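Local coordinates for hypothetical protein (Pseudomonas aeruginosa, PDB 2H9F), which probably isomerises methylaconitate, as PrpF-type isomerases do, at residues D86-G90 with W101-C105; G17-G22 with C105-S109; E228-R232 with Q246-F250; I219-N225 with T276-V282. All blocks are in the same frame, centred on the assembly; numbering follows the deposited sequence.

Contact 1: residues D86-G90 with W101-C105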
# COMPACT_ATOMS: atom_id res chain seq x y z
N ASP A 86 -16.16 20.83 11.61
CA ASP A 86 -16.89 19.91 10.75
C ASP A 86 -15.90 18.97 10.09
O ASP A 86 -14.87 19.39 9.58
CB ASP A 86 -17.68 20.65 9.68
CG ASP A 86 -18.80 21.46 10.23
OD1 ASP A 86 -19.16 21.25 11.41
OD2 ASP A 86 -19.34 22.33 9.50
N TYR A 87 -16.26 17.69 10.06
CA TYR A 87 -15.41 16.61 9.62
C TYR A 87 -16.11 15.86 8.53
O TYR A 87 -17.19 15.32 8.71
CB TYR A 87 -15.10 15.72 10.83
CG TYR A 87 -14.67 14.31 10.55
CD1 TYR A 87 -13.72 14.03 9.61
CD2 TYR A 87 -15.20 13.25 11.28
CE1 TYR A 87 -13.31 12.73 9.39
CE2 TYR A 87 -14.81 11.93 11.04
CZ TYR A 87 -13.88 11.68 10.09
OH TYR A 87 -13.45 10.38 9.85
N LEU A 88 -15.50 15.88 7.35
CA LEU A 88 -16.02 15.25 6.16
C LEU A 88 -15.01 14.22 5.68
O LEU A 88 -13.84 14.53 5.55
CB LEU A 88 -16.23 16.31 5.09
CG LEU A 88 -17.38 16.18 4.09
CD1 LEU A 88 -18.72 15.97 4.76
CD2 LEU A 88 -17.38 17.43 3.19
N TYR A 89 -15.48 13.01 5.37
CA TYR A 89 -14.61 11.91 4.99
C TYR A 89 -15.05 11.35 3.63
O TYR A 89 -16.24 11.12 3.37
CB TYR A 89 -14.65 10.90 6.12
CG TYR A 89 -14.52 9.49 5.70
CD1 TYR A 89 -13.33 9.02 5.15
CD2 TYR A 89 -15.57 8.60 5.87
CE1 TYR A 89 -13.20 7.68 4.76
CE2 TYR A 89 -15.46 7.27 5.48
CZ TYR A 89 -14.28 6.82 4.92
OH TYR A 89 -14.16 5.49 4.55
N GLY A 90 -14.08 11.26 2.71
CA GLY A 90 -14.27 10.71 1.37
C GLY A 90 -13.52 9.40 1.19
O GLY A 90 -12.31 9.36 1.36
N TRP A 101 -19.11 9.65 -0.07
CA TRP A 101 -19.21 10.56 1.07
C TRP A 101 -20.28 10.10 2.08
O TRP A 101 -20.62 10.84 3.01
CB TRP A 101 -19.55 11.97 0.59
CG TRP A 101 -18.54 12.53 -0.33
CD1 TRP A 101 -18.60 12.56 -1.68
CD2 TRP A 101 -17.30 13.12 0.03
NE1 TRP A 101 -17.47 13.15 -2.20
CE2 TRP A 101 -16.65 13.49 -1.16
CE3 TRP A 101 -16.68 13.38 1.24
CZ2 TRP A 101 -15.42 14.12 -1.17
CZ3 TRP A 101 -15.45 13.98 1.24
CH2 TRP A 101 -14.82 14.34 0.04
N SER A 102 -20.81 8.90 1.92
CA SER A 102 -21.99 8.51 2.69
C SER A 102 -21.66 7.88 4.05
O SER A 102 -22.56 7.70 4.87
CB SER A 102 -22.80 7.52 1.89
OG SER A 102 -22.11 6.28 1.86
N GLY A 103 -20.40 7.53 4.29
CA GLY A 103 -20.08 6.78 5.51
C GLY A 103 -19.36 7.63 6.53
O GLY A 103 -19.09 8.82 6.28
N ASN A 104 -19.05 7.02 7.68
CA ASN A 104 -17.95 7.50 8.55
C ASN A 104 -16.88 6.42 8.74
O ASN A 104 -17.13 5.20 8.69
CB ASN A 104 -18.41 8.04 9.95
CG ASN A 104 -17.20 8.65 10.80
OD1 ASN A 104 -16.33 9.34 10.24
ND2 ASN A 104 -17.16 8.35 12.13
N CYS A 105 -15.68 6.94 8.99
CA CYS A 105 -14.55 6.19 9.44
C CYS A 105 -14.25 6.59 10.89
O CYS A 105 -13.75 7.68 11.17
CB CYS A 105 -13.35 6.49 8.54
SG CYS A 105 -12.07 5.38 8.90
O HOH W 1 -17.61 8.28 3.21
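Strand 85-92 offers Y87 and Y89 to the loop that carries N104 and C105 into helix 106-118, so this contact joins a sheet strand to the approach of a helix N-terminus. Y89 supplies the main aromatic surface. C105 CB sits almost centrally over one face of its ring, 3.8 Å from the centroid and 12° off the ring normal, a CH-pi contact. Beyond it C105 SG lies above the same ring at 5.1 Å from the centroid, a longer sulfur-aromatic contact. The edge of the Y89 ring is taken by G103 O, 3.6 Å from Y89 CD2.

Two residues earlier the geometry is polar. The Y87 ring extends from a side chain whose CG is anti to the backbone N (chi1 158°), which carries OH down to the loop. There it comes within 3.0 Å of C105 O, close to the ring plane, and N104 OD1 is also near, the N104 amide being turned 80° against the ring. The arrangement is in keeping with the diaminopimelate epimerase-like fold, in which strands wrap a central helix; C105 is the residue that caps helix 106-118.

Further along the strand, W101 lies against G90. G90 CA lies over one face of the six-membered ring, 3.8 Å from its centroid, in a second CH-pi contact, while L88 CG approaches W101 CE3 at 4.1 Å. The indole NE1 is tied to D42. Water 1 accepts from G103 N at 3.1 Å and lies close to Y89 O.

Contact 2: residues G17-G22 with C105-S109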
# COMPACT_ATOMS: atom_id res chain seq x y z
N GLY A 17 -4.74 7.55 11.50
CA GLY A 17 -5.84 7.71 12.47
C GLY A 17 -6.36 6.32 12.75
O GLY A 17 -6.93 5.66 11.87
N GLY A 18 -6.13 5.87 13.96
CA GLY A 18 -6.45 4.50 14.30
C GLY A 18 -5.71 3.55 13.36
O GLY A 18 -4.50 3.61 13.27
N THR A 19 -6.45 2.67 12.68
CA THR A 19 -5.84 1.63 11.83
C THR A 19 -6.00 1.96 10.33
O THR A 19 -5.93 1.06 9.49
CB THR A 19 -6.43 0.23 12.14
OG1 THR A 19 -7.85 0.32 12.00
CG2 THR A 19 -6.10 -0.23 13.55
N SER A 20 -6.19 3.25 10.02
CA SER A 20 -6.24 3.77 8.68
C SER A 20 -5.25 4.92 8.49
O SER A 20 -4.80 5.52 9.46
CB SER A 20 -7.64 4.35 8.38
OG SER A 20 -8.60 3.32 8.40
N LYS A 21 -4.92 5.19 7.22
CA LYS A 21 -4.13 6.38 6.84
C LYS A 21 -5.03 7.24 5.95
O LYS A 21 -5.77 6.71 5.13
CB LYS A 21 -2.86 6.02 6.09
CG LYS A 21 -1.86 5.31 6.96
CD LYS A 21 -0.47 5.17 6.29
CE LYS A 21 -0.38 4.08 5.17
NZ LYS A 21 0.97 4.00 4.61
N GLY A 22 -4.93 8.55 6.08
CA GLY A 22 -5.68 9.45 5.23
C GLY A 22 -4.90 10.74 4.96
O GLY A 22 -3.97 11.08 5.70
N CYS A 105 -15.68 6.94 8.99
CA CYS A 105 -14.55 6.19 9.44
C CYS A 105 -14.25 6.59 10.89
O CYS A 105 -13.75 7.68 11.17
CB CYS A 105 -13.35 6.49 8.54
SG CYS A 105 -12.07 5.38 8.90
N GLY A 106 -14.59 5.70 11.80
CA GLY A 106 -14.33 5.91 13.20
C GLY A 106 -12.84 5.94 13.49
O GLY A 106 -12.40 6.59 14.45
N ASN A 107 -12.05 5.24 12.66
CA ASN A 107 -10.58 5.24 12.84
C ASN A 107 -10.01 6.60 12.49
O ASN A 107 -9.25 7.16 13.32
CB ASN A 107 -9.89 4.07 12.12
CG ASN A 107 -10.01 2.79 12.91
OD1 ASN A 107 -9.21 2.52 13.82
ND2 ASN A 107 -11.05 2.03 12.64
N LEU A 108 -10.45 7.16 11.34
CA LEU A 108 -9.98 8.50 10.95
C LEU A 108 -10.54 9.62 11.83
O LEU A 108 -9.93 10.68 11.89
CB LEU A 108 -10.13 8.79 9.45
CG LEU A 108 -9.11 8.12 8.51
CD1 LEU A 108 -9.16 8.78 7.16
CD2 LEU A 108 -7.64 8.03 9.02
N SER A 109 -11.64 9.40 12.55
CA SER A 109 -12.08 10.35 13.62
C SER A 109 -10.98 10.72 14.58
O SER A 109 -10.86 11.87 14.99
CB SER A 109 -13.23 9.72 14.43
OG SER A 109 -14.28 9.39 13.55
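The amide of N107 is the flat group that meets the 17-22 turn, and T19 N stands above one face of it rather than at its edge. The bond from T19 N to N107 OD1 measures 3.0 Å, with the donor 51° out of the carbonyl plane. T19 OG1 is also near the same oxygen, in a weak approach at 3.2 Å. A second flat group, the carbonyl of C105, is gripped from both faces: S109 N reaches C105 O from one and S109 OG, at 3.0 Å, from the other.

T19 lies in a type II' turn from G17 to S20, closed by paired backbone bonds between G17 and S20. This is the tight hairpin joining strands 7-17 and 20-26, and G18 occupies it with positive phi. N107 reaches the turn with CG anti to the carbonyl carbon (chi1 -80°), which sets OD1 against it. Its own carbonyl is close as well: N107 O lies 3.1 Å from G17 C in plain contact, and its hydrogen bond comes from T110 OG1.

L108, the next residue, packs on S20 and on the glycine backbone beside it. L108 CD2 rests 3.7 Å from S20 CB, and L108 CD1 reaches G22 CA at 4.0 Å, where neither glycine, G17 nor G22, carries a side chain to keep the leucine away. Behind it, helix 106-118 begins with C105 as its N-cap: C105 SG accepts from L108 N at 3.4 Å. K71 and V73 of strand 71-77 also pack on L108, while K21 turns to H58 and G61 of the second subunit.

Contact 3: residues E228-R232 with Q246-F250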
# COMPACT_ATOMS: atom_id res chain seq x y z
N GLU A 228 -21.72 -22.02 31.44
CA GLU A 228 -22.90 -22.77 31.12
C GLU A 228 -22.72 -23.59 29.83
O GLU A 228 -23.25 -24.68 29.72
CB GLU A 228 -24.12 -21.86 31.03
CG GLU A 228 -25.43 -22.64 31.15
CD GLU A 228 -26.68 -21.78 31.10
OE1 GLU A 228 -26.57 -20.52 31.08
OE2 GLU A 228 -27.78 -22.39 31.11
N ILE A 229 -22.01 -23.06 28.86
CA ILE A 229 -21.87 -23.75 27.59
C ILE A 229 -20.62 -24.60 27.55
O ILE A 229 -20.27 -25.12 26.50
CB ILE A 229 -21.86 -22.78 26.40
CG1 ILE A 229 -20.64 -21.86 26.45
CG2 ILE A 229 -23.18 -22.00 26.34
CD1 ILE A 229 -20.39 -21.17 25.15
N GLY A 230 -19.93 -24.70 28.68
CA GLY A 230 -18.88 -25.69 28.86
C GLY A 230 -17.49 -25.17 28.68
O GLY A 230 -16.58 -25.95 28.48
N TYR A 231 -17.34 -23.86 28.73
CA TYR A 231 -16.06 -23.21 28.53
C TYR A 231 -15.65 -22.42 29.76
O TYR A 231 -16.44 -22.10 30.64
CB TYR A 231 -16.07 -22.29 27.29
CG TYR A 231 -16.15 -23.07 26.00
CD1 TYR A 231 -17.34 -23.64 25.58
CD2 TYR A 231 -15.02 -23.31 25.23
CE1 TYR A 231 -17.42 -24.39 24.41
CE2 TYR A 231 -15.08 -24.07 24.05
CZ TYR A 231 -16.29 -24.60 23.66
OH TYR A 231 -16.37 -25.36 22.51
N ARG A 232 -14.38 -22.10 29.79
CA ARG A 232 -13.72 -21.50 30.91
C ARG A 232 -13.70 -19.99 30.69
O ARG A 232 -13.70 -19.23 31.65
CB ARG A 232 -12.32 -22.07 30.94
CG ARG A 232 -11.42 -21.44 31.88
CD ARG A 232 -11.67 -21.89 33.23
NE ARG A 232 -10.44 -21.68 33.98
CZ ARG A 232 -10.39 -21.59 35.30
NH1 ARG A 232 -11.49 -21.75 36.05
NH2 ARG A 232 -9.21 -21.33 35.86
N GLN A 246 -16.97 -28.54 17.82
CA GLN A 246 -17.14 -27.34 18.65
C GLN A 246 -17.72 -26.20 17.87
O GLN A 246 -18.66 -25.52 18.30
CB GLN A 246 -15.80 -26.90 19.26
CG GLN A 246 -15.36 -27.72 20.44
CD GLN A 246 -14.01 -27.28 21.00
OE1 GLN A 246 -13.90 -26.26 21.69
NE2 GLN A 246 -12.98 -28.04 20.70
N LEU A 247 -17.17 -25.98 16.68
CA LEU A 247 -17.58 -24.88 15.84
C LEU A 247 -19.02 -25.03 15.38
O LEU A 247 -19.76 -24.05 15.33
CB LEU A 247 -16.62 -24.74 14.65
CG LEU A 247 -15.17 -24.34 14.96
CD1 LEU A 247 -14.32 -24.26 13.67
CD2 LEU A 247 -15.07 -23.02 15.78
N ALA A 248 -19.41 -26.26 15.07
CA ALA A 248 -20.79 -26.56 14.66
C ALA A 248 -21.76 -26.28 15.82
O ALA A 248 -22.87 -25.80 15.62
CB ALA A 248 -20.92 -28.01 14.19
N ARG A 249 -21.32 -26.60 17.02
CA ARG A 249 -22.11 -26.36 18.21
C ARG A 249 -22.34 -24.87 18.46
O ARG A 249 -23.44 -24.45 18.83
CB ARG A 249 -21.40 -26.99 19.42
CG ARG A 249 -22.23 -27.12 20.67
CD ARG A 249 -21.48 -27.91 21.75
NE ARG A 249 -22.21 -27.91 23.02
CZ ARG A 249 -22.01 -27.07 24.04
NH1 ARG A 249 -21.08 -26.12 23.97
NH2 ARG A 249 -22.73 -27.18 25.14
N PHE A 250 -21.30 -24.08 18.27
CA PHE A 250 -21.42 -22.62 18.44
C PHE A 250 -22.39 -22.05 17.42
O PHE A 250 -23.19 -21.15 17.73
CB PHE A 250 -20.05 -21.94 18.29
CG PHE A 250 -19.28 -21.85 19.54
CD1 PHE A 250 -19.74 -21.09 20.60
CD2 PHE A 250 -18.05 -22.51 19.67
CE1 PHE A 250 -18.98 -21.01 21.80
CE2 PHE A 250 -17.31 -22.43 20.84
CZ PHE A 250 -17.77 -21.68 21.91
O HOH W 2 -22.83 -27.01 28.20
O HOH W 3 -18.86 -25.59 21.26
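I229 and F250 bring the backbones nearest to each other, yet their CA atoms stay 9.2 Å apart, so the loop 228-232 and helix 244-260 are joined by side chains and by loop carbonyls. One of these, I229 O, takes a hydrogen bond from R249 NH1 at 2.8 Å, in the carbonyl plane and with an angle of 151° at the hydrogen. R249 reaches it fully extended from the helix, CG anti to the backbone N (chi1 -166°), with its chain straight on to NE. Water 2 continues the grip one residue back, donating to E228 O and accepting weakly from R249 NH2.

Y231 lies beside this arginine, the two side chains sliding past each other in opposite directions. Its OH donates to an in-plane lone pair of Q246 OE1, at 2.8 Å, and water 3 donates both to that hydroxyl and to Q246 O. The phenol oxygen is therefore held by two partners, and the Q246 amide is fixed further by D243, which accepts from NE2.

Loop and helix belong to an aromatic cluster over strand 278-283, since F281 meets the rings of both Y231 and F250. F250 CZ stands 3.6 Å above one face of the Y231 ring, displaced toward its rim; the ring planes are 40° apart, an oblique pair with centroids 5.2 Å from each other. I229 CD1 touches F250 CE1 at 3.6 Å. F210 of strand 208-216 packs on I229 and R249, and L308 of strand 303-309 on F250.

Contact 4: residues I219-N225 with T276-V282. With SO4 (sulfate ion), chain F.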
# COMPACT_ATOMS: atom_id res chain seq x y z
N ILE A 219 -23.43 -4.22 16.81
CA ILE A 219 -23.82 -5.27 15.89
C ILE A 219 -24.73 -6.20 16.69
O ILE A 219 -24.54 -6.34 17.88
CB ILE A 219 -22.59 -5.99 15.34
CG1 ILE A 219 -22.97 -6.86 14.14
CG2 ILE A 219 -21.90 -6.82 16.38
CD1 ILE A 219 -21.79 -7.14 13.18
N PRO A 220 -25.75 -6.80 16.06
CA PRO A 220 -26.53 -7.81 16.78
C PRO A 220 -25.60 -8.92 17.30
O PRO A 220 -24.85 -9.49 16.52
CB PRO A 220 -27.49 -8.33 15.72
CG PRO A 220 -27.71 -7.12 14.86
CD PRO A 220 -26.26 -6.63 14.71
N THR A 221 -25.61 -9.14 18.61
CA THR A 221 -24.77 -10.10 19.25
C THR A 221 -25.57 -10.95 20.24
O THR A 221 -26.42 -10.44 20.99
CB THR A 221 -23.59 -9.39 20.02
OG1 THR A 221 -22.96 -8.42 19.17
CG2 THR A 221 -22.55 -10.39 20.50
N VAL A 222 -25.32 -12.25 20.18
CA VAL A 222 -25.81 -13.20 21.16
C VAL A 222 -24.70 -13.50 22.15
O VAL A 222 -23.64 -14.04 21.79
CB VAL A 222 -26.24 -14.52 20.50
CG1 VAL A 222 -26.91 -15.39 21.53
CG2 VAL A 222 -27.20 -14.26 19.32
N PHE A 223 -24.91 -13.12 23.42
CA PHE A 223 -23.95 -13.40 24.50
C PHE A 223 -24.39 -14.54 25.40
O PHE A 223 -25.50 -14.52 25.88
CB PHE A 223 -23.73 -12.17 25.44
CG PHE A 223 -22.94 -11.02 24.83
CD1 PHE A 223 -21.57 -11.07 24.74
CD2 PHE A 223 -23.60 -9.89 24.37
CE1 PHE A 223 -20.86 -9.99 24.22
CE2 PHE A 223 -22.89 -8.82 23.84
CZ PHE A 223 -21.52 -8.88 23.76
N VAL A 224 -23.46 -15.42 25.78
CA VAL A 224 -23.76 -16.49 26.72
C VAL A 224 -22.65 -16.60 27.74
O VAL A 224 -21.61 -16.07 27.51
CB VAL A 224 -23.96 -17.84 25.99
CG1 VAL A 224 -25.20 -17.75 25.04
CG2 VAL A 224 -22.72 -18.25 25.20
N ASN A 225 -22.92 -17.27 28.85
CA ASN A 225 -21.94 -17.50 29.89
C ASN A 225 -21.08 -18.67 29.51
O ASN A 225 -21.60 -19.79 29.31
CB ASN A 225 -22.65 -17.79 31.22
CG ASN A 225 -23.23 -16.54 31.88
OD1 ASN A 225 -22.63 -15.45 31.80
ND2 ASN A 225 -24.38 -16.68 32.53
N THR A 276 -24.14 -11.78 10.81
CA THR A 276 -24.85 -11.38 12.01
C THR A 276 -25.92 -12.42 12.31
O THR A 276 -26.43 -13.05 11.40
CB THR A 276 -25.54 -10.01 11.86
OG1 THR A 276 -26.55 -10.06 10.85
CG2 THR A 276 -24.55 -8.94 11.51
N PRO A 277 -26.26 -12.61 13.60
CA PRO A 277 -25.63 -11.98 14.75
C PRO A 277 -24.26 -12.59 14.99
O PRO A 277 -23.98 -13.66 14.48
CB PRO A 277 -26.58 -12.32 15.89
CG PRO A 277 -27.14 -13.62 15.51
CD PRO A 277 -27.39 -13.46 14.02
N LYS A 278 -23.41 -11.90 15.73
CA LYS A 278 -22.22 -12.55 16.28
C LYS A 278 -22.58 -13.38 17.51
O LYS A 278 -23.69 -13.25 18.04
CB LYS A 278 -21.16 -11.51 16.65
CG LYS A 278 -20.78 -10.57 15.48
CD LYS A 278 -20.36 -11.32 14.24
CE LYS A 278 -19.63 -10.46 13.18
NZ LYS A 278 -19.20 -11.30 11.97
N ILE A 279 -21.65 -14.23 17.95
CA ILE A 279 -21.84 -15.11 19.08
C ILE A 279 -20.60 -14.97 19.94
O ILE A 279 -19.49 -15.06 19.44
CB ILE A 279 -22.06 -16.62 18.66
CG1 ILE A 279 -22.08 -17.58 19.85
CG2 ILE A 279 -21.02 -17.12 17.68
CD1 ILE A 279 -23.28 -17.41 20.76
N ALA A 280 -20.79 -14.70 21.23
CA ALA A 280 -19.64 -14.54 22.13
C ALA A 280 -20.01 -15.10 23.49
O ALA A 280 -21.18 -15.16 23.86
CB ALA A 280 -19.28 -13.07 22.27
N PHE A 281 -18.99 -15.52 24.23
CA PHE A 281 -19.20 -16.02 25.54
C PHE A 281 -18.32 -15.24 26.49
O PHE A 281 -17.21 -14.86 26.13
CB PHE A 281 -18.96 -17.54 25.67
CG PHE A 281 -17.66 -18.05 25.10
CD1 PHE A 281 -17.50 -18.22 23.74
CD2 PHE A 281 -16.61 -18.46 25.95
CE1 PHE A 281 -16.31 -18.75 23.22
CE2 PHE A 281 -15.42 -18.97 25.43
CZ PHE A 281 -15.26 -19.12 24.09
N VAL A 282 -18.87 -15.03 27.68
CA VAL A 282 -18.30 -14.18 28.72
C VAL A 282 -18.06 -14.93 30.03
O VAL A 282 -18.70 -15.95 30.32
CB VAL A 282 -19.22 -12.94 29.00
CG1 VAL A 282 -19.45 -12.17 27.72
CG2 VAL A 282 -20.54 -13.35 29.65
S SO4 F . -19.11 -8.35 9.71
O1 SO4 F . -20.47 -7.94 9.33
O2 SO4 F . -18.07 -7.70 8.89
O3 SO4 F . -18.92 -7.83 11.07
O4 SO4 F . -19.00 -9.82 9.63
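V222, I279 and V224 form the apolar centre of a parallel strand pair, 220-225 with 278-282, crossing at -29°. I279 CD1 lies 4.1 Å from V222 CB, V224 CG2 packs on F281 CB, and V222 CG2 runs beside the ring of P277, at 3.9 Å from CG. This face continues to I229 and the rings of Y231 and F250. The other face carries T221, F223, A280 and V282: F223 CD1 touches both A280 CB and V282 CG1, the latter at 3.8 Å, while T221 CG2 rests on a face of the F223 ring. Helices 319-330 and 335-339 cover that side, as expected for a barrel wound round a central helix in this fold family.

Between the faces, five backbone bonds alternate from strand to strand, beginning with K278 N to P220 O. V222 N to K278 O is the straightest, at 178° and 2.9 Å, and A280 N meets V222 O nearly along the C=O axis.

At the N-terminal end of the pair P277 follows a cis peptide bond, and I219 CD1 packs on T276 CG2 at 3.7 Å. Here K278 leaves its strand and bends at chi2 (-53°), which carries NZ along I219 to the sulfate, 2.8 Å from its O4. NZ is held in place by S309 OG, and H275 ND1 bonds the same sulfate. The sulfate probably came from the crystallisation liquor, but a lysine and a histidine gathered round it are consistent with a pocket that can receive an anionic group such as a carboxylate.

How the contacts relate
The four contacts fall into two pairs. Contacts 1 and 2 share C105 and touch, their centres 11 Å apart; contact 1 holds the approach to helix 106-118 and contact 2 seats its first turn. Contacts 3 and 4 lie 12 Å apart between centres, and F250 CZ meets F281 CE1 at 3.5 Å; along the chain, contact 3 sits inside the loop that contact 4 closes. Between the pairs, contact 4 comes within about 14 Å of contacts 1 and 2, nearest atoms. The sulfate of contact 4 faces that gap, consistent with the interdomain cleft where relatives of this fold bind substrate.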